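Local structure of CopN (Chlamydia pneumoniae, 4NRH) at residues A[22-30]-A[106-114]; A[125-133]-A[158-166]. The protein probably acts as a gatekeeper of type III secretion, forming a complex with the chaperone Scc3 that is thought to direct the secretion of translocators. All blocks are in the same frame, centred on the assembly; numbering follows the deposited sequence.

Contact 1. Residues A[22-30]-A[106-114]; sequences YASGNSEIS and NILFASQEY. With NA (sodium ion), chain E.
Gln112, on helix 108-115, reaches the loop after helix 18-24 and uses both ends of its amide there. With CG anti to its carbonyl carbon (chi1 -70°) and the chain extended beyond, the amide lies against the turn Asn26-Ile29, a type I beta turn. NE2 of Gln112 donates twice: to Asn26 OD1 at 2.8 Å and to Glu28 OE2 at 3.1 Å. The second acceptor lies close to the amide plane and offers its anti lone pair, although carboxylate and amide planes are 78° apart. OE1 of Gln112 accepts from Ser27 N at 3.1 Å along a nearly straight N-H, which arrives from above the carbonyl plane. It also takes a bond from a water that donates as well to Gly25 O. Asn26 OD1 is itself doubly gripped, since Glu28 N donates to it at 3.0 Å, closing an Asx turn; this N-H and Gln112 NE2 come from opposite faces of its plane. Around these bonds, Leu108 CD2 packs on Asn26 ND2 at 3.3 Å, while the edge of the Phe109 ring meets Asn26 CB. The far side of the loop binds a sodium ion through Ala23 O, Asn26 O and Ile29 O, with three waters. The same OE2 of Glu28 also forms a salt bridge to Arg126 of helix 122-133. Asn26 serves two systems, its backbone oxygen the cation and its side-chain oxygen the glutamine and Glu28 N-H, so sodium binding and docking probably draw on the same turn geometry.

Contact 2. Residues A[125-133]-A[158-166]; sequences LRSLYLEVT and VSSFLMKGM
Tyr129 of helix 122-133 is a knob in a hole formed by Phe161, Leu162, Gly165 and Met166 of helix 152-172. The helix axes approach to 10.4 Å at a crossing angle of -65°, and packing is close at Gly165. The phenol, with CG anti to the backbone N (chi1 -180°), passes alongside this residue: CE1 of Tyr129 is 3.5 Å from Gly165 C, where the absence of a side chain admits the ring. Its hydroxyl OH lies 2.8 Å from Gly165 O, and Leu162 O sits at the ring edge, in plane. From within its own helix, Thr133 CG2 lies 3.6 Å above one face of the Tyr129 ring, offset toward the rim. At the start of helix segment 125-133, Leu125 places CD1 over the centre of one Phe161 face, while Phe161 CE2 comes 3.2 Å from Leu125 O. Packing is looser along Leu162, whose CD1 is 4.2 Å from Val132 CG2; helix 139-149 also packs on Val132 and on Leu128. On the outer side of helix 152-172 the exposed Lys164 takes no part in this seam and touches Tyr114. Apolar contacts thus dominate, and the fit rests on a ring set against the backbone of a single glycine, its polar hydroxyl beside the glycine carbonyl.

In the fold
Contact 2 lies near the middle of the chain, its centre about 6 Å from that of the chain, and all its touching residues are buried; contact 1, its centre about 18 Å from the same point, is only partly buried. Their chemistry differs accordingly: amide hydrogen bonds, water and a cation at 22-30/106-114, mainly apolar packing around one tyrosine knob at 125-133/158-166. Helices 108-115 and 122-133 follow one another in the chain, and Arg126 ties the two contacts together, its NH1 lying 2.7 Å from Glu28 OE2 and probably bonding to Ser111 OG. Tyr114 also packs on Phe161. The N-terminal sodium-binding loop is thereby connected, through helix 108-115, to the buried helix pair.

Contact 1. Residues A[22-30]-A[106-114]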
ATOM      1  N   TYR A  22     -14.326 -17.678 -29.477  1.00 37.19           N
ATOM      2  CA  TYR A  22     -13.032 -17.747 -28.804  1.00 33.21           C
ATOM      3  C   TYR A  22     -12.194 -16.500 -29.069  1.00 35.82           C
ATOM      4  O   TYR A  22     -11.537 -15.974 -28.171  1.00 34.70           O
ATOM      5  CB  TYR A  22     -12.259 -18.991 -29.253  1.00 31.27           C
ATOM      6  CG  TYR A  22     -12.461 -20.210 -28.383  1.00 32.89           C
ATOM      7  CD1 TYR A  22     -13.548 -21.053 -28.571  1.00 32.58           C
ATOM      8  CD2 TYR A  22     -11.551 -20.529 -27.382  1.00 36.14           C
ATOM      9  CE1 TYR A  22     -13.731 -22.173 -27.778  1.00 37.31           C
ATOM     10  CE2 TYR A  22     -11.725 -21.644 -26.584  1.00 37.01           C
ATOM     11  CZ  TYR A  22     -12.815 -22.464 -26.787  1.00 38.98           C
ATOM     12  OH  TYR A  22     -12.989 -23.576 -25.994  1.00 34.62           O
ATOM     13  N   ALA A  23     -12.223 -16.035 -30.314  1.00 32.10           N
ATOM     14  CA  ALA A  23     -11.345 -14.959 -30.764  1.00 30.12           C
ATOM     15  C   ALA A  23     -11.934 -13.563 -30.561  1.00 35.48           C
ATOM     16  O   ALA A  23     -11.218 -12.568 -30.677  1.00 35.91           O
ATOM     17  CB  ALA A  23     -10.992 -15.163 -32.225  1.00 24.96           C
ATOM     18  N   SER A  24     -13.231 -13.494 -30.274  1.00 34.88           N
ATOM     19  CA  SER A  24     -13.955 -12.222 -30.229  1.00 39.35           C
ATOM     20  C   SER A  24     -13.321 -11.181 -29.304  1.00 41.85           C
ATOM     21  O   SER A  24     -13.129 -10.031 -29.697  1.00 47.12           O
ATOM     22  CB  SER A  24     -15.403 -12.458 -29.800  1.00 35.51           C
ATOM     23  OG  SER A  24     -16.132 -11.241 -29.793  1.00 48.91           O
ATOM     24  N   GLY A  25     -13.000 -11.583 -28.079  1.00 38.70           N
ATOM     25  CA  GLY A  25     -12.398 -10.675 -27.119  1.00 46.85           C
ATOM     26  C   GLY A  25     -10.908 -10.893 -26.942  1.00 46.68           C
ATOM     27  O   GLY A  25     -10.300 -10.352 -26.019  1.00 38.79           O
ATOM     28  N   ASN A  26     -10.319 -11.687 -27.829  1.00 41.83           N
ATOM     29  CA  ASN A  26      -8.906 -12.032 -27.731  1.00 37.50           C
ATOM     30  C   ASN A  26      -8.121 -11.383 -28.869  1.00 38.09           C
ATOM     31  O   ASN A  26      -8.246 -11.784 -30.026  1.00 39.01           O
ATOM     32  CB  ASN A  26      -8.735 -13.554 -27.753  1.00 38.02           C
ATOM     33  CG  ASN A  26      -7.323 -14.000 -27.404  1.00 40.86           C
ATOM     34  OD1 ASN A  26      -6.350 -13.282 -27.626  1.00 38.04           O
ATOM     35  ND2 ASN A  26      -7.212 -15.208 -26.866  1.00 37.04           N
ATOM     36  N   SER A  27      -7.310 -10.385 -28.537  1.00 25.88           N
ATOM     37  CA  SER A  27      -6.612  -9.596 -29.550  1.00 31.98           C
ATOM     38  C   SER A  27      -5.360 -10.275 -30.106  1.00 37.47           C
ATOM     39  O   SER A  27      -4.702  -9.732 -30.992  1.00 41.84           O
ATOM     40  CB  SER A  27      -6.233  -8.229 -28.976  1.00 32.97           C
ATOM     41  OG  SER A  27      -5.318  -8.365 -27.902  1.00 46.56           O
ATOM     42  N   GLU A  28      -5.029 -11.455 -29.592  1.00 33.63           N
ATOM     43  CA  GLU A  28      -3.838 -12.161 -30.060  1.00 38.75           C
ATOM     44  C   GLU A  28      -4.158 -13.343 -30.971  1.00 43.52           C
ATOM     45  O   GLU A  28      -3.255 -14.062 -31.400  1.00 36.13           O
ATOM     46  CB  GLU A  28      -2.998 -12.640 -28.871  1.00 34.34           C
ATOM     47  CG  GLU A  28      -2.293 -11.523 -28.121  1.00 37.58           C
ATOM     48  CD  GLU A  28      -1.504 -12.031 -26.932  1.00 43.74           C
ATOM     49  OE1 GLU A  28      -0.322 -12.392 -27.115  1.00 38.32           O
ATOM     50  OE2 GLU A  28      -2.063 -12.071 -25.816  1.00 41.64           O
ATOM     51  N   ILE A  29      -5.437 -13.546 -31.270  1.00 36.75           N
ATOM     52  CA  ILE A  29      -5.826 -14.605 -32.195  1.00 44.16           C
ATOM     53  C   ILE A  29      -7.155 -14.291 -32.878  1.00 41.05           C
ATOM     54  O   ILE A  29      -7.998 -13.576 -32.334  1.00 37.95           O
ATOM     55  CB  ILE A  29      -5.911 -15.974 -31.477  1.00 42.30           C
ATOM     56  CG1 ILE A  29      -5.717 -17.119 -32.475  1.00 43.13           C
ATOM     57  CG2 ILE A  29      -7.223 -16.116 -30.721  1.00 32.06           C
ATOM     58  CD1 ILE A  29      -5.299 -18.421 -31.835  1.00 43.73           C
ATOM     59  N   SER A  30      -7.320 -14.809 -34.092  1.00 32.95           N
ATOM     60  CA  SER A  30      -8.537 -14.595 -34.865  1.00 31.89           C
ATOM     61  C   SER A  30      -9.242 -15.917 -35.143  1.00 34.69           C
ATOM     62  O   SER A  30      -8.635 -16.983 -35.050  1.00 38.15           O
ATOM     63  CB  SER A  30      -8.218 -13.880 -36.180  1.00 38.81           C
ATOM     64  OG  SER A  30      -7.458 -14.712 -37.040  1.00 36.54           O
ATOM     65  N   ASN A 106      -4.679 -17.790 -17.959  1.00 34.29           N
ATOM     66  CA  ASN A 106      -5.610 -17.260 -16.966  1.00 41.55           C
ATOM     67  C   ASN A 106      -5.494 -15.751 -16.751  1.00 43.25           C
ATOM     68  O   ASN A 106      -6.338 -15.150 -16.088  1.00 48.73           O
ATOM     69  CB  ASN A 106      -5.419 -17.982 -15.632  1.00 46.03           C
ATOM     70  CG  ASN A 106      -5.860 -19.430 -15.688  1.00 49.50           C
ATOM     71  OD1 ASN A 106      -6.553 -19.845 -16.619  1.00 43.18           O
ATOM     72  ND2 ASN A 106      -5.462 -20.210 -14.689  1.00 45.02           N
ATOM     73  N   ILE A 107      -4.451 -15.143 -17.308  1.00 38.17           N
ATOM     74  CA  ILE A 107      -4.282 -13.694 -17.233  1.00 40.01           C
ATOM     75  C   ILE A 107      -4.202 -13.099 -18.633  1.00 36.80           C
ATOM     76  O   ILE A 107      -3.728 -11.977 -18.821  1.00 38.40           O
ATOM     77  CB  ILE A 107      -3.021 -13.301 -16.439  1.00 34.34           C
ATOM     78  CG1 ILE A 107      -1.766 -13.865 -17.109  1.00 36.13           C
ATOM     79  CG2 ILE A 107      -3.128 -13.780 -14.999  1.00 36.37           C
ATOM     80  CD1 ILE A 107      -0.480 -13.254 -16.604  1.00 42.08           C
ATOM     81  N   LEU A 108      -4.675 -13.869 -19.609  1.00 38.06           N
ATOM     82  CA  LEU A 108      -4.628 -13.490 -21.018  1.00 35.51           C
ATOM     83  C   LEU A 108      -5.300 -12.147 -21.297  1.00 34.90           C
ATOM     84  O   LEU A 108      -4.680 -11.237 -21.848  1.00 40.49           O
ATOM     85  CB  LEU A 108      -5.282 -14.583 -21.866  1.00 34.36           C
ATOM     86  CG  LEU A 108      -5.000 -14.603 -23.369  1.00 37.35           C
ATOM     87  CD1 LEU A 108      -3.513 -14.721 -23.635  1.00 34.89           C
ATOM     88  CD2 LEU A 108      -5.747 -15.756 -24.015  1.00 44.64           C
ATOM     89  N   PHE A 109      -6.567 -12.030 -20.915  1.00 36.81           N
ATOM     90  CA  PHE A 109      -7.356 -10.838 -21.217  1.00 36.19           C
ATOM     91  C   PHE A 109      -6.900  -9.630 -20.406  1.00 37.34           C
ATOM     92  O   PHE A 109      -6.949  -8.497 -20.888  1.00 40.01           O
ATOM     93  CB  PHE A 109      -8.839 -11.111 -20.971  1.00 41.84           C
ATOM     94  CG  PHE A 109      -9.396 -12.216 -21.821  1.00 44.15           C
ATOM     95  CD1 PHE A 109      -9.375 -12.121 -23.204  1.00 47.00           C
ATOM     96  CD2 PHE A 109      -9.929 -13.355 -21.241  1.00 50.96           C
ATOM     97  CE1 PHE A 109      -9.882 -13.138 -23.991  1.00 48.26           C
ATOM     98  CE2 PHE A 109     -10.436 -14.376 -22.023  1.00 52.33           C
ATOM     99  CZ  PHE A 109     -10.413 -14.268 -23.400  1.00 51.45           C
ATOM    100  N   ALA A 110      -6.465  -9.873 -19.174  1.00 30.48           N
ATOM    101  CA  ALA A 110      -5.917  -8.813 -18.337  1.00 32.03           C
ATOM    102  C   ALA A 110      -4.654  -8.243 -18.971  1.00 31.74           C
ATOM    103  O   ALA A 110      -4.469  -7.028 -19.031  1.00 28.84           O
ATOM    104  CB  ALA A 110      -5.625  -9.332 -16.939  1.00 28.41           C
ATOM    105  N   SER A 111      -3.790  -9.134 -19.444  1.00 28.61           N
ATOM    106  CA  SER A 111      -2.530  -8.736 -20.057  1.00 33.21           C
ATOM    107  C   SER A 111      -2.750  -7.908 -21.315  1.00 34.39           C
ATOM    108  O   SER A 111      -1.989  -6.986 -21.597  1.00 39.46           O
ATOM    109  CB  SER A 111      -1.686  -9.965 -20.390  1.00 39.66           C
ATOM    110  OG  SER A 111      -2.281 -10.728 -21.427  1.00 34.11           O
ATOM    111  N   GLN A 112      -3.798  -8.238 -22.063  1.00 25.96           N
ATOM    112  CA  GLN A 112      -4.111  -7.521 -23.294  1.00 34.23           C
ATOM    113  C   GLN A 112      -4.659  -6.125 -23.020  1.00 31.68           C
ATOM    114  O   GLN A 112      -4.326  -5.172 -23.724  1.00 30.44           O
ATOM    115  CB  GLN A 112      -5.107  -8.321 -24.135  1.00 28.18           C
ATOM    116  CG  GLN A 112      -4.515  -9.578 -24.750  1.00 31.29           C
ATOM    117  CD  GLN A 112      -5.565 -10.477 -25.369  1.00 32.92           C
ATOM    118  OE1 GLN A 112      -6.716 -10.079 -25.545  1.00 38.73           O
ATOM    119  NE2 GLN A 112      -5.171 -11.699 -25.707  1.00 33.98           N
ATOM    120  N   GLU A 113      -5.500  -6.003 -21.999  1.00 30.77           N
ATOM    121  CA  GLU A 113      -6.091  -4.715 -21.656  1.00 36.58           C
ATOM    122  C   GLU A 113      -5.042  -3.737 -21.128  1.00 35.52           C
ATOM    123  O   GLU A 113      -5.066  -2.552 -21.457  1.00 38.16           O
ATOM    124  CB  GLU A 113      -7.210  -4.890 -20.626  1.00 40.42           C
ATOM    125  CG  GLU A 113      -7.946  -3.598 -20.309  1.00 39.01           C
ATOM    126  CD  GLU A 113      -9.118  -3.797 -19.368  1.00 47.51           C
ATOM    127  OE1 GLU A 113      -9.242  -4.896 -18.787  1.00 46.88           O
ATOM    128  OE2 GLU A 113      -9.919  -2.850 -19.208  1.00 40.33           O
ATOM    129  N   TYR A 114      -4.120  -4.239 -20.312  1.00 35.65           N
ATOM    130  CA  TYR A 114      -3.064  -3.402 -19.748  1.00 38.70           C
ATOM    131  C   TYR A 114      -1.976  -3.075 -20.768  1.00 37.44           C
ATOM    132  O   TYR A 114      -1.427  -1.973 -20.760  1.00 38.39           O
ATOM    133  CB  TYR A 114      -2.449  -4.072 -18.517  1.00 33.02           C
ATOM    134  CG  TYR A 114      -3.268  -3.891 -17.257  1.00 35.47           C
ATOM    135  CD1 TYR A 114      -4.391  -4.671 -17.016  1.00 30.59           C
ATOM    136  CD2 TYR A 114      -2.923  -2.932 -16.314  1.00 41.83           C
ATOM    137  CE1 TYR A 114      -5.143  -4.506 -15.869  1.00 35.97           C
ATOM    138  CE2 TYR A 114      -3.668  -2.759 -15.164  1.00 39.63           C
ATOM    139  CZ  TYR A 114      -4.777  -3.549 -14.946  1.00 42.24           C
ATOM    140  OH  TYR A 114      -5.523  -3.380 -13.803  1.00 49.14           O
TER
HETATM  141 NA    NA E 401      -9.451 -11.526 -32.075  1.00 42.03          NA
HETATM  142  O   HOH W   1     -10.417  -9.415 -30.812  1.00 35.82           O
HETATM  143  O   HOH W   2      -8.600  -8.283 -25.211  1.00 47.39           O
HETATM  144  O   HOH W   3     -10.814 -11.872 -33.856  1.00 46.03           O
HETATM  145  O   HOH W   4      -7.277 -10.405 -33.517  1.00 52.48           O

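Contact 2. Residues A[125-133]-A[158-166]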
ATOM      1  N   LEU A 125       3.977  -8.885 -20.753  1.00 35.57           N
ATOM      2  CA  LEU A 125       3.410  -8.708 -19.421  1.00 36.12           C
ATOM      3  C   LEU A 125       3.179 -10.053 -18.734  1.00 34.75           C
ATOM      4  O   LEU A 125       3.409 -10.188 -17.532  1.00 30.01           O
ATOM      5  CB  LEU A 125       2.101  -7.918 -19.492  1.00 37.57           C
ATOM      6  CG  LEU A 125       2.221  -6.431 -19.836  1.00 38.80           C
ATOM      7  CD1 LEU A 125       0.865  -5.746 -19.755  1.00 30.24           C
ATOM      8  CD2 LEU A 125       3.219  -5.748 -18.918  1.00 36.24           C
ATOM      9  N   ARG A 126       2.728 -11.045 -19.498  1.00 36.19           N
ATOM     10  CA  ARG A 126       2.482 -12.375 -18.945  1.00 32.33           C
ATOM     11  C   ARG A 126       3.785 -13.036 -18.517  1.00 36.60           C
ATOM     12  O   ARG A 126       3.836 -13.732 -17.502  1.00 37.88           O
ATOM     13  CB  ARG A 126       1.752 -13.263 -19.955  1.00 28.27           C
ATOM     14  CG  ARG A 126       0.337 -12.817 -20.261  1.00 37.05           C
ATOM     15  CD  ARG A 126      -0.436 -13.875 -21.031  1.00 35.48           C
ATOM     16  NE  ARG A 126       0.142 -14.168 -22.341  1.00 37.46           N
ATOM     17  CZ  ARG A 126      -0.158 -13.507 -23.454  1.00 43.59           C
ATOM     18  NH1 ARG A 126      -1.024 -12.503 -23.416  1.00 40.50           N
ATOM     19  NH2 ARG A 126       0.410 -13.844 -24.604  1.00 41.63           N
ATOM     20  N   SER A 127       4.837 -12.818 -19.299  1.00 35.29           N
ATOM     21  CA  SER A 127       6.160 -13.318 -18.953  1.00 38.79           C
ATOM     22  C   SER A 127       6.647 -12.691 -17.648  1.00 39.34           C
ATOM     23  O   SER A 127       7.188 -13.380 -16.782  1.00 38.88           O
ATOM     24  CB  SER A 127       7.152 -13.037 -20.082  1.00 38.01           C
ATOM     25  OG  SER A 127       8.452 -13.487 -19.742  1.00 54.61           O
ATOM     26  N   LEU A 128       6.454 -11.381 -17.518  1.00 34.01           N
ATOM     27  CA  LEU A 128       6.807 -10.672 -16.291  1.00 34.55           C
ATOM     28  C   LEU A 128       6.026 -11.185 -15.084  1.00 30.09           C
ATOM     29  O   LEU A 128       6.606 -11.447 -14.030  1.00 25.18           O
ATOM     30  CB  LEU A 128       6.574  -9.170 -16.451  1.00 28.44           C
ATOM     31  CG  LEU A 128       6.802  -8.367 -15.169  1.00 39.35           C
ATOM     32  CD1 LEU A 128       8.287  -8.280 -14.846  1.00 38.79           C
ATOM     33  CD2 LEU A 128       6.190  -6.985 -15.278  1.00 33.75           C
ATOM     34  N   TYR A 129       4.710 -11.315 -15.239  1.00 28.67           N
ATOM     35  CA  TYR A 129       3.859 -11.819 -14.164  1.00 26.98           C
ATOM     36  C   TYR A 129       4.322 -13.192 -13.689  1.00 33.08           C
ATOM     37  O   TYR A 129       4.408 -13.447 -12.487  1.00 38.29           O
ATOM     38  CB  TYR A 129       2.396 -11.889 -14.607  1.00 27.58           C
ATOM     39  CG  TYR A 129       1.475 -12.401 -13.521  1.00 31.30           C
ATOM     40  CD1 TYR A 129       1.002 -11.552 -12.530  1.00 34.13           C
ATOM     41  CD2 TYR A 129       1.092 -13.736 -13.478  1.00 31.26           C
ATOM     42  CE1 TYR A 129       0.169 -12.015 -11.531  1.00 38.89           C
ATOM     43  CE2 TYR A 129       0.258 -14.209 -12.483  1.00 39.31           C
ATOM     44  CZ  TYR A 129      -0.200 -13.344 -11.512  1.00 41.31           C
ATOM     45  OH  TYR A 129      -1.031 -13.808 -10.519  1.00 46.59           O
ATOM     46  N   LEU A 130       4.607 -14.074 -14.642  1.00 34.08           N
ATOM     47  CA  LEU A 130       5.086 -15.415 -14.333  1.00 32.63           C
ATOM     48  C   LEU A 130       6.406 -15.367 -13.569  1.00 29.09           C
ATOM     49  O   LEU A 130       6.614 -16.131 -12.629  1.00 28.69           O
ATOM     50  CB  LEU A 130       5.242 -16.238 -15.615  1.00 32.98           C
ATOM     51  CG  LEU A 130       4.130 -17.252 -15.898  1.00 39.36           C
ATOM     52  CD1 LEU A 130       2.756 -16.617 -15.734  1.00 45.13           C
ATOM     53  CD2 LEU A 130       4.284 -17.849 -17.287  1.00 46.38           C
ATOM     54  N   GLU A 131       7.298 -14.473 -13.983  1.00 31.65           N
ATOM     55  CA  GLU A 131       8.584 -14.309 -13.310  1.00 41.74           C
ATOM     56  C   GLU A 131       8.423 -13.753 -11.896  1.00 36.24           C
ATOM     57  O   GLU A 131       9.051 -14.236 -10.955  1.00 34.69           O
ATOM     58  CB  GLU A 131       9.504 -13.395 -14.123  1.00 40.78           C
ATOM     59  CG  GLU A 131      10.842 -13.123 -13.452  1.00 44.89           C
ATOM     60  CD  GLU A 131      11.743 -12.223 -14.275  1.00 53.89           C
ATOM     61  OE1 GLU A 131      11.320 -11.791 -15.369  1.00 53.79           O
ATOM     62  OE2 GLU A 131      12.875 -11.946 -13.827  1.00 60.75           O
ATOM     63  N   VAL A 132       7.579 -12.734 -11.756  1.00 32.34           N
ATOM     64  CA  VAL A 132       7.361 -12.079 -10.468  1.00 31.09           C
ATOM     65  C   VAL A 132       6.741 -13.031  -9.449  1.00 37.70           C
ATOM     66  O   VAL A 132       7.185 -13.109  -8.302  1.00 43.72           O
ATOM     67  CB  VAL A 132       6.453 -10.838 -10.619  1.00 35.52           C
ATOM     68  CG1 VAL A 132       5.951 -10.367  -9.260  1.00 31.43           C
ATOM     69  CG2 VAL A 132       7.198  -9.720 -11.333  1.00 41.09           C
ATOM     70  N   THR A 133       5.725 -13.767  -9.882  1.00 29.75           N
ATOM     71  CA  THR A 133       4.981 -14.647  -8.990  1.00 35.27           C
ATOM     72  C   THR A 133       5.597 -16.040  -8.934  1.00 38.79           C
ATOM     73  O   THR A 133       5.171 -16.884  -8.145  1.00 45.46           O
ATOM     74  CB  THR A 133       3.510 -14.763  -9.421  1.00 35.90           C
ATOM     75  OG1 THR A 133       3.436 -15.414 -10.694  1.00 38.62           O
ATOM     76  CG2 THR A 133       2.879 -13.385  -9.530  1.00 29.44           C
ATOM     77  N   VAL A 158       2.128  -0.995 -14.798  1.00 34.84           N
ATOM     78  CA  VAL A 158       2.664  -2.348 -14.700  1.00 34.59           C
ATOM     79  C   VAL A 158       2.409  -2.943 -13.315  1.00 34.86           C
ATOM     80  O   VAL A 158       2.038  -4.111 -13.189  1.00 37.82           O
ATOM     81  CB  VAL A 158       4.177  -2.375 -15.000  1.00 39.96           C
ATOM     82  CG1 VAL A 158       4.751  -3.755 -14.741  1.00 44.68           C
ATOM     83  CG2 VAL A 158       4.446  -1.942 -16.436  1.00 38.25           C
ATOM     84  N   SER A 159       2.597  -2.129 -12.281  1.00 27.72           N
ATOM     85  CA  SER A 159       2.353  -2.562 -10.909  1.00 28.20           C
ATOM     86  C   SER A 159       0.883  -2.917 -10.703  1.00 33.62           C
ATOM     87  O   SER A 159       0.559  -3.868  -9.991  1.00 37.30           O
ATOM     88  CB  SER A 159       2.776  -1.478  -9.917  1.00 31.97           C
ATOM     89  OG  SER A 159       1.919  -0.352  -9.997  1.00 35.55           O
ATOM     90  N   SER A 160      -0.001  -2.146 -11.327  1.00 27.54           N
ATOM     91  CA  SER A 160      -1.435  -2.400 -11.245  1.00 26.84           C
ATOM     92  C   SER A 160      -1.805  -3.702 -11.953  1.00 30.35           C
ATOM     93  O   SER A 160      -2.677  -4.439 -11.493  1.00 30.74           O
ATOM     94  CB  SER A 160      -2.226  -1.233 -11.840  1.00 28.83           C
ATOM     95  OG  SER A 160      -2.034  -0.052 -11.082  1.00 45.86           O
ATOM     96  N   PHE A 161      -1.148  -3.972 -13.077  1.00 35.60           N
ATOM     97  CA  PHE A 161      -1.343  -5.231 -13.790  1.00 32.67           C
ATOM     98  C   PHE A 161      -0.958  -6.413 -12.910  1.00 29.97           C
ATOM     99  O   PHE A 161      -1.654  -7.427 -12.877  1.00 33.52           O
ATOM    100  CB  PHE A 161      -0.532  -5.263 -15.086  1.00 29.23           C
ATOM    101  CG  PHE A 161      -0.390  -6.639 -15.669  1.00 26.44           C
ATOM    102  CD1 PHE A 161      -1.483  -7.284 -16.223  1.00 30.26           C
ATOM    103  CD2 PHE A 161       0.831  -7.293 -15.655  1.00 29.49           C
ATOM    104  CE1 PHE A 161      -1.360  -8.554 -16.755  1.00 38.24           C
ATOM    105  CE2 PHE A 161       0.961  -8.563 -16.187  1.00 26.04           C
ATOM    106  CZ  PHE A 161      -0.137  -9.192 -16.739  1.00 27.99           C
ATOM    107  N   LEU A 162       0.161  -6.273 -12.204  1.00 30.09           N
ATOM    108  CA  LEU A 162       0.653  -7.315 -11.314  1.00 26.70           C
ATOM    109  C   LEU A 162      -0.345  -7.588 -10.193  1.00 33.25           C
ATOM    110  O   LEU A 162      -0.610  -8.741  -9.854  1.00 35.22           O
ATOM    111  CB  LEU A 162       2.009  -6.920 -10.727  1.00 24.50           C
ATOM    112  CG  LEU A 162       3.185  -6.872 -11.704  1.00 30.99           C
ATOM    113  CD1 LEU A 162       4.471  -6.492 -10.982  1.00 28.68           C
ATOM    114  CD2 LEU A 162       3.346  -8.200 -12.431  1.00 24.83           C
ATOM    115  N   MET A 163      -0.896  -6.518  -9.626  1.00 30.54           N
ATOM    116  CA  MET A 163      -1.890  -6.628  -8.562  1.00 36.13           C
ATOM    117  C   MET A 163      -3.165  -7.292  -9.067  1.00 38.74           C
ATOM    118  O   MET A 163      -3.762  -8.119  -8.377  1.00 41.61           O
ATOM    119  CB  MET A 163      -2.215  -5.252  -7.982  1.00 34.53           C
ATOM    120  CG  MET A 163      -1.069  -4.611  -7.220  1.00 45.22           C
ATOM    121  SD  MET A 163      -0.703  -5.473  -5.679  1.00 42.39           S
ATOM    122  CE  MET A 163      -2.228  -5.212  -4.776  1.00 34.02           C
ATOM    123  N   LYS A 164      -3.579  -6.920 -10.275  1.00 33.97           N
ATOM    124  CA  LYS A 164      -4.784  -7.475 -10.881  1.00 37.74           C
ATOM    125  C   LYS A 164      -4.624  -8.974 -11.128  1.00 36.17           C
ATOM    126  O   LYS A 164      -5.539  -9.758 -10.873  1.00 37.30           O
ATOM    127  CB  LYS A 164      -5.106  -6.751 -12.189  1.00 34.52           C
ATOM    128  CG  LYS A 164      -6.225  -7.387 -12.999  1.00 39.05           C
ATOM    129  CD  LYS A 164      -7.572  -7.204 -12.321  1.00 43.77           C
ATOM    130  CE  LYS A 164      -8.696  -7.794 -13.156  1.00 49.50           C
ATOM    131  NZ  LYS A 164     -10.022  -7.609 -12.508  1.00 58.28           N
ATOM    132  N   GLY A 165      -3.453  -9.360 -11.625  1.00 29.88           N
ATOM    133  CA  GLY A 165      -3.140 -10.757 -11.858  1.00 36.97           C
ATOM    134  C   GLY A 165      -3.123 -11.576 -10.583  1.00 41.64           C
ATOM    135  O   GLY A 165      -3.646 -12.689 -10.546  1.00 46.53           O
ATOM    136  N   MET A 166      -2.517 -11.027  -9.533  1.00 33.00           N
ATOM    137  CA  MET A 166      -2.396 -11.734  -8.263  1.00 31.19           C
ATOM    138  C   MET A 166      -3.751 -11.847  -7.571  1.00 40.50           C
ATOM    139  O   MET A 166      -4.032 -12.839  -6.898  1.00 42.07           O
ATOM    140  CB  MET A 166      -1.384 -11.038  -7.350  1.00 32.29           C
ATOM    141  CG  MET A 166       0.065 -11.258  -7.767  1.00 26.17           C
ATOM    142  SD  MET A 166       1.266 -10.359  -6.766  1.00 45.76           S
ATOM    143  CE  MET A 166       0.594  -8.704  -6.839  1.00 37.61           C
TER